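Local coordinates for putative lipoprotein (Campylobacter jejuni subsp. jejuni, PDB 2G5G) that binds two heme groups stacked face to face within a dimer, probably as part of bacterial heme transport, at residues D94-L108 against F126-L138. Residues are numbered along the deposited sequence; the frame is centred on the assembly and turned at random.
Sequences DKAFKNKKTIKANEL and FVNVVFYSKSKIL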
loop_
_atom_site.group_PDB
_atom_site.type_symbol
_atom_site.label_atom_id
_atom_site.label_comp_id
_atom_site.label_asym_id
_atom_site.label_seq_id
_atom_site.Cartn_x
_atom_site.Cartn_y
_atom_site.Cartn_z
ATOM N N ASP A 94 -20.968 -2.622 20.272
ATOM C CA ASP A 94 -22.077 -2.408 21.226
ATOM C C ASP A 94 -22.616 -3.774 21.732
ATOM O O ASP A 94 -22.917 -3.941 22.926
ATOM C CB ASP A 94 -23.206 -1.606 20.568
ATOM C CG ASP A 94 -22.838 -0.145 20.300
ATOM O OD1 ASP A 94 -21.886 0.371 20.936
ATOM O OD2 ASP A 94 -23.507 0.490 19.453
ATOM N N LYS A 95 -22.682 -4.743 20.817
ATOM C CA LYS A 95 -23.030 -6.143 21.159
ATOM C C LYS A 95 -22.062 -6.747 22.155
ATOM O O LYS A 95 -22.487 -7.352 23.131
ATOM C CB LYS A 95 -23.112 -7.010 19.904
ATOM C CG LYS A 95 -24.157 -6.495 18.924
ATOM C CD LYS A 95 -24.358 -7.423 17.717
ATOM C CE LYS A 95 -25.638 -7.046 16.992
ATOM N NZ LYS A 95 -25.584 -7.472 15.559
ATOM N N ALA A 96 -20.759 -6.553 21.932
ATOM C CA ALA A 96 -19.743 -6.988 22.892
ATOM C C ALA A 96 -19.906 -6.319 24.253
ATOM O O ALA A 96 -19.759 -6.967 25.294
ATOM C CB ALA A 96 -18.337 -6.750 22.333
ATOM N N PHE A 97 -20.217 -5.024 24.242
ATOM C CA PHE A 97 -20.483 -4.277 25.462
ATOM C C PHE A 97 -21.668 -4.907 26.212
ATOM O O PHE A 97 -21.621 -5.085 27.433
ATOM C CB PHE A 97 -20.792 -2.803 25.144
ATOM C CG PHE A 97 -21.143 -1.987 26.361
ATOM C CD1 PHE A 97 -20.152 -1.605 27.259
ATOM C CD2 PHE A 97 -22.462 -1.613 26.622
ATOM C CE1 PHE A 97 -20.453 -0.861 28.394
ATOM C CE2 PHE A 97 -22.775 -0.864 27.757
ATOM C CZ PHE A 97 -21.775 -0.487 28.648
ATOM N N LYS A 98 -22.721 -5.201 25.451
ATOM C CA LYS A 98 -23.934 -5.850 25.948
ATOM C C LYS A 98 -23.606 -7.235 26.524
ATOM O O LYS A 98 -24.015 -7.538 27.647
ATOM C CB LYS A 98 -24.963 -5.940 24.815
ATOM C CG LYS A 98 -26.371 -6.379 25.237
ATOM C CD LYS A 98 -27.442 -5.876 24.259
ATOM C CE LYS A 98 -27.527 -4.334 24.254
ATOM N NZ LYS A 98 -28.931 -3.837 24.091
ATOM N N ASN A 99 -22.834 -8.034 25.777
ATOM C CA ASN A 99 -22.475 -9.412 26.165
ATOM C C ASN A 99 -21.208 -9.535 27.001
ATOM O O ASN A 99 -20.634 -10.625 27.111
ATOM C CB ASN A 99 -22.299 -10.321 24.944
ATOM C CG ASN A 99 -23.386 -10.164 23.927
ATOM O OD1 ASN A 99 -24.526 -9.872 24.254
ATOM N ND2 ASN A 99 -23.031 -10.341 22.671
ATOM N N LYS A 100 -20.783 -8.422 27.581
ATOM C CA LYS A 100 -19.587 -8.339 28.413
ATOM C C LYS A 100 -19.319 -9.571 29.295
ATOM O O LYS A 100 -18.224 -10.152 29.265
ATOM C CB LYS A 100 -19.710 -7.097 29.292
ATOM C CG LYS A 100 -18.417 -6.572 29.795
ATOM C CD LYS A 100 -18.603 -5.219 30.462
ATOM C CE LYS A 100 -18.594 -4.081 29.443
ATOM N NZ LYS A 100 -18.102 -2.868 30.152
ATOM N N LYS A 101 -20.324 -9.957 30.075
ATOM C CA LYS A 101 -20.191 -11.025 31.074
ATOM C C LYS A 101 -20.132 -12.419 30.445
ATOM O O LYS A 101 -19.876 -13.410 31.129
ATOM C CB LYS A 101 -21.356 -10.949 32.054
ATOM C CG LYS A 101 -21.307 -9.759 32.998
ATOM C CD LYS A 101 -22.714 -9.431 33.469
ATOM C CE LYS A 101 -22.714 -8.968 34.919
ATOM N NZ LYS A 101 -24.066 -9.055 35.541
ATOM N N THR A 102 -20.354 -12.465 29.134
ATOM C CA THR A 102 -20.464 -13.696 28.349
ATOM C C THR A 102 -19.214 -13.941 27.468
ATOM O O THR A 102 -18.998 -15.035 26.940
ATOM C CB THR A 102 -21.808 -13.654 27.548
ATOM O OG1 THR A 102 -22.769 -14.496 28.202
ATOM C CG2 THR A 102 -21.659 -14.052 26.085
ATOM N N ILE A 103 -18.382 -12.911 27.346
ATOM C CA ILE A 103 -17.130 -13.004 26.605
ATOM C C ILE A 103 -15.996 -13.275 27.593
ATOM O O ILE A 103 -15.828 -12.561 28.581
ATOM C CB ILE A 103 -16.888 -11.716 25.791
ATOM C CG1 ILE A 103 -18.040 -11.490 24.809
ATOM C CG2 ILE A 103 -15.576 -11.795 25.048
ATOM C CD1 ILE A 103 -18.404 -10.044 24.603
ATOM N N LYS A 104 -15.249 -14.346 27.360
ATOM C CA LYS A 104 -14.171 -14.714 28.271
ATOM C C LYS A 104 -12.852 -14.160 27.728
ATOM O O LYS A 104 -12.750 -13.865 26.538
ATOM C CB LYS A 104 -14.114 -16.237 28.439
ATOM C CG LYS A 104 -13.727 -16.714 29.838
ATOM C CD LYS A 104 -14.418 -18.034 30.176
ATOM C CE LYS A 104 -14.147 -19.110 29.118
ATOM N NZ LYS A 104 -14.977 -20.318 29.379
ATOM N N ALA A 105 -11.854 -14.031 28.604
ATOM C CA ALA A 105 -10.566 -13.410 28.255
ATOM C C ALA A 105 -9.975 -13.866 26.921
ATOM O O ALA A 105 -9.304 -13.099 26.255
ATOM C CB ALA A 105 -9.556 -13.584 29.391
ATOM N N ASN A 106 -10.244 -15.109 26.532
ATOM C CA ASN A 106 -9.744 -15.667 25.265
ATOM C C ASN A 106 -10.720 -15.536 24.091
ATOM O O ASN A 106 -10.370 -15.833 22.936
ATOM C CB ASN A 106 -9.333 -17.132 25.461
ATOM C CG ASN A 106 -10.485 -18.001 25.916
ATOM O OD1 ASN A 106 -11.071 -18.724 25.114
ATOM N ND2 ASN A 106 -10.830 -17.919 27.203
ATOM N N GLU A 107 -11.944 -15.096 24.392
ATOM C CA GLU A 107 -12.961 -14.834 23.369
ATOM C C GLU A 107 -12.976 -13.355 22.990
ATOM O O GLU A 107 -13.683 -12.959 22.056
ATOM C CB GLU A 107 -14.358 -15.207 23.876
ATOM C CG GLU A 107 -14.552 -16.660 24.306
ATOM C CD GLU A 107 -15.797 -16.818 25.173
ATOM O OE1 GLU A 107 -16.879 -16.339 24.752
ATOM O OE2 GLU A 107 -15.689 -17.403 26.273
ATOM N N LEU A 108 -12.210 -12.550 23.731
ATOM C CA LEU A 108 -12.267 -11.080 23.632
ATOM C C LEU A 108 -11.921 -10.572 22.246
ATOM O O LEU A 108 -12.666 -9.775 21.680
ATOM C CB LEU A 108 -11.389 -10.408 24.703
ATOM C CG LEU A 108 -11.456 -8.875 24.797
ATOM C CD1 LEU A 108 -12.901 -8.429 24.926
ATOM C CD2 LEU A 108 -10.626 -8.331 25.949
ATOM N N PHE A 126 -4.186 -3.554 28.212
ATOM C CA PHE A 126 -5.012 -2.347 28.299
ATOM C C PHE A 126 -6.470 -2.644 27.925
ATOM O O PHE A 126 -7.404 -2.259 28.658
ATOM C CB PHE A 126 -4.464 -1.249 27.389
ATOM C CG PHE A 126 -5.291 0.024 27.394
ATOM C CD1 PHE A 126 -5.361 0.806 28.530
ATOM C CD2 PHE A 126 -5.971 0.433 26.247
ATOM C CE1 PHE A 126 -6.109 1.985 28.536
ATOM C CE2 PHE A 126 -6.710 1.633 26.234
ATOM C CZ PHE A 126 -6.777 2.394 27.387
ATOM N N VAL A 127 -6.649 -3.325 26.797
ATOM C CA VAL A 127 -7.986 -3.586 26.280
ATOM C C VAL A 127 -8.791 -4.503 27.225
ATOM O O VAL A 127 -10.004 -4.353 27.325
ATOM C CB VAL A 127 -7.970 -4.142 24.852
ATOM C CG1 VAL A 127 -9.377 -4.493 24.406
ATOM C CG2 VAL A 127 -7.371 -3.142 23.882
ATOM N N ASN A 128 -8.115 -5.413 27.930
ATOM C CA ASN A 128 -8.793 -6.287 28.889
ATOM C C ASN A 128 -9.331 -5.526 30.054
ATOM O O ASN A 128 -10.499 -5.691 30.391
ATOM C CB ASN A 128 -7.912 -7.454 29.380
ATOM C CG ASN A 128 -8.106 -8.708 28.558
ATOM O OD1 ASN A 128 -7.697 -8.775 27.394
ATOM N ND2 ASN A 128 -8.745 -9.714 29.156
ATOM N N VAL A 129 -8.483 -4.675 30.646
ATOM C CA VAL A 129 -8.869 -3.829 31.763
ATOM C C VAL A 129 -10.003 -2.887 31.356
ATOM O O VAL A 129 -10.940 -2.655 32.139
ATOM C CB VAL A 129 -7.669 -3.016 32.330
ATOM C CG1 VAL A 129 -8.120 -2.137 33.462
ATOM C CG2 VAL A 129 -6.584 -3.948 32.839
ATOM N N VAL A 130 -9.920 -2.358 30.137
ATOM C CA VAL A 130 -10.964 -1.453 29.632
ATOM C C VAL A 130 -12.291 -2.204 29.454
ATOM O O VAL A 130 -13.329 -1.812 30.038
ATOM C CB VAL A 130 -10.551 -0.744 28.331
ATOM C CG1 VAL A 130 -11.741 0.005 27.711
ATOM C CG2 VAL A 130 -9.416 0.250 28.632
ATOM N N PHE A 131 -12.223 -3.274 28.665
ATOM C CA PHE A 131 -13.390 -4.040 28.290
ATOM C C PHE A 131 -14.245 -4.485 29.470
ATOM O O PHE A 131 -15.465 -4.367 29.380
ATOM C CB PHE A 131 -13.046 -5.221 27.388
ATOM C CG PHE A 131 -14.257 -5.914 26.849
ATOM C CD1 PHE A 131 -14.962 -5.370 25.767
ATOM C CD2 PHE A 131 -14.740 -7.080 27.455
ATOM C CE1 PHE A 131 -16.100 -5.990 25.268
ATOM C CE2 PHE A 131 -15.880 -7.704 26.972
ATOM C CZ PHE A 131 -16.562 -7.167 25.868
ATOM N N TYR A 132 -13.610 -4.924 30.571
ATOM C CA TYR A 132 -14.320 -5.464 31.755
ATOM C C TYR A 132 -14.703 -4.472 32.835
ATOM O O TYR A 132 -15.300 -4.858 33.859
ATOM C CB TYR A 132 -13.559 -6.660 32.359
ATOM C CG TYR A 132 -13.494 -7.804 31.376
ATOM C CD1 TYR A 132 -12.297 -8.115 30.720
ATOM C CD2 TYR A 132 -14.643 -8.530 31.039
ATOM C CE1 TYR A 132 -12.234 -9.145 29.778
ATOM C CE2 TYR A 132 -14.591 -9.571 30.094
ATOM C CZ TYR A 132 -13.380 -9.882 29.481
ATOM O OH TYR A 132 -13.305 -10.899 28.551
ATOM N N SER A 133 -14.360 -3.197 32.632
ATOM C CA SER A 133 -14.784 -2.158 33.555
ATOM C C SER A 133 -16.176 -1.732 33.104
ATOM O O SER A 133 -16.801 -2.395 32.301
ATOM C CB SER A 133 -13.822 -0.951 33.498
ATOM O OG SER A 133 -13.772 -0.429 32.166
ATOM N N LYS A 134 -16.632 -0.591 33.588
ATOM C CA LYS A 134 -17.895 -0.015 33.152
ATOM C C LYS A 134 -17.804 0.773 31.838
ATOM O O LYS A 134 -18.817 1.304 31.352
ATOM C CB LYS A 134 -18.424 0.860 34.278
ATOM C CG LYS A 134 -18.878 0.032 35.483
ATOM C CD LYS A 134 -19.292 0.924 36.604
ATOM C CE LYS A 134 -20.186 0.147 37.538
ATOM N NZ LYS A 134 -21.075 1.027 38.336
ATOM N N SER A 135 -16.603 0.858 31.260
ATOM C CA SER A 135 -16.412 1.589 30.008
ATOM C C SER A 135 -16.953 0.852 28.806
ATOM O O SER A 135 -16.884 -0.372 28.741
ATOM C CB SER A 135 -14.919 1.851 29.754
ATOM O OG SER A 135 -14.417 2.727 30.726
ATOM N N LYS A 136 -17.462 1.598 27.836
ATOM C CA LYS A 136 -17.691 1.031 26.523
ATOM C C LYS A 136 -16.508 1.326 25.587
ATOM O O LYS A 136 -15.946 2.441 25.580
ATOM C CB LYS A 136 -18.999 1.537 25.898
ATOM C CG LYS A 136 -19.349 0.834 24.589
ATOM C CD LYS A 136 -20.813 0.935 24.247
ATOM C CE LYS A 136 -21.069 2.193 23.474
ATOM N NZ LYS A 136 -22.467 2.205 22.941
ATOM N N ILE A 137 -16.131 0.331 24.796
ATOM C CA ILE A 137 -15.116 0.553 23.746
ATOM C C ILE A 137 -15.732 1.104 22.479
ATOM O O ILE A 137 -16.687 0.521 21.917
ATOM C CB ILE A 137 -14.250 -0.729 23.466
ATOM C CG1 ILE A 137 -13.403 -1.040 24.703
ATOM C CG2 ILE A 137 -13.363 -0.527 22.229
ATOM C CD1 ILE A 137 -12.619 -2.340 24.682
ATOM N N LEU A 138 -15.183 2.226 22.011
ATOM C CA LEU A 138 -15.626 2.838 20.771
ATOM C C LEU A 138 -14.584 2.642 19.660
ATOM O O LEU A 138 -13.383 2.751 19.919
ATOM C CB LEU A 138 -15.886 4.349 20.974
ATOM C CG LEU A 138 -16.649 4.811 22.224
ATOM C CD1 LEU A 138 -16.641 6.371 22.328
ATOM C CD2 LEU A 138 -18.101 4.249 22.241
HETATM O O HOH W 1 -23.516 3.345 20.130
#
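Lys100 reaches across to the turn 131-135 and shows how one ammonium group can gather several backbone carbonyls in the turn that follows a helix. From CB, Lys100 CG stands anti to the backbone N (chi1 -158°) and lies 4.0 Å from Phe131 CE2; CD and CE then pass close by Phe131 O, and the bend at chi3 turns NZ into the turn. There Lys100 NZ donates to Ser133 O (2.6 Å), tilted only 19° from that carbonyl's plane, and to Ser135 O (3.1 Å), which it meets from above the carbonyl plane, while the bond to Phe131 O is weak. The turn is also braced from within: Ser133 OG accepts from Ser135 N in an ST turn and donates to Val130 O. This turn connects helix 124-131 to strand 137-141, an outermost strand of the chain's mixed sheet in the ChaN-type fold, and the loop after helix 90-98 packs against it far from the heme pocket. On the apolar side, Leu108 CD1 sits over a face of the Phe131 ring, 3.5 Å from its centroid in a CH-pi contact, and Ile103 CD1 meets the ring edge at CZ. Tyr132 OH donates to Ile103 O from above the carbonyl plane, 3.0 Å away. Past the turn, the Lys136 chain crosses Phe97 at about a right angle, laying CD over the ring face, while Ser135 O lies near the plane at the ring's edge. Lys136 NZ ends in a salt bridge with Asp94 OD1 (2.8 Å), meeting the carboxylate from above its plane; a water links NZ to Asp94 OD2, and Asp94 OD1 also accepts a hydrogen bond from Gln90 NE2.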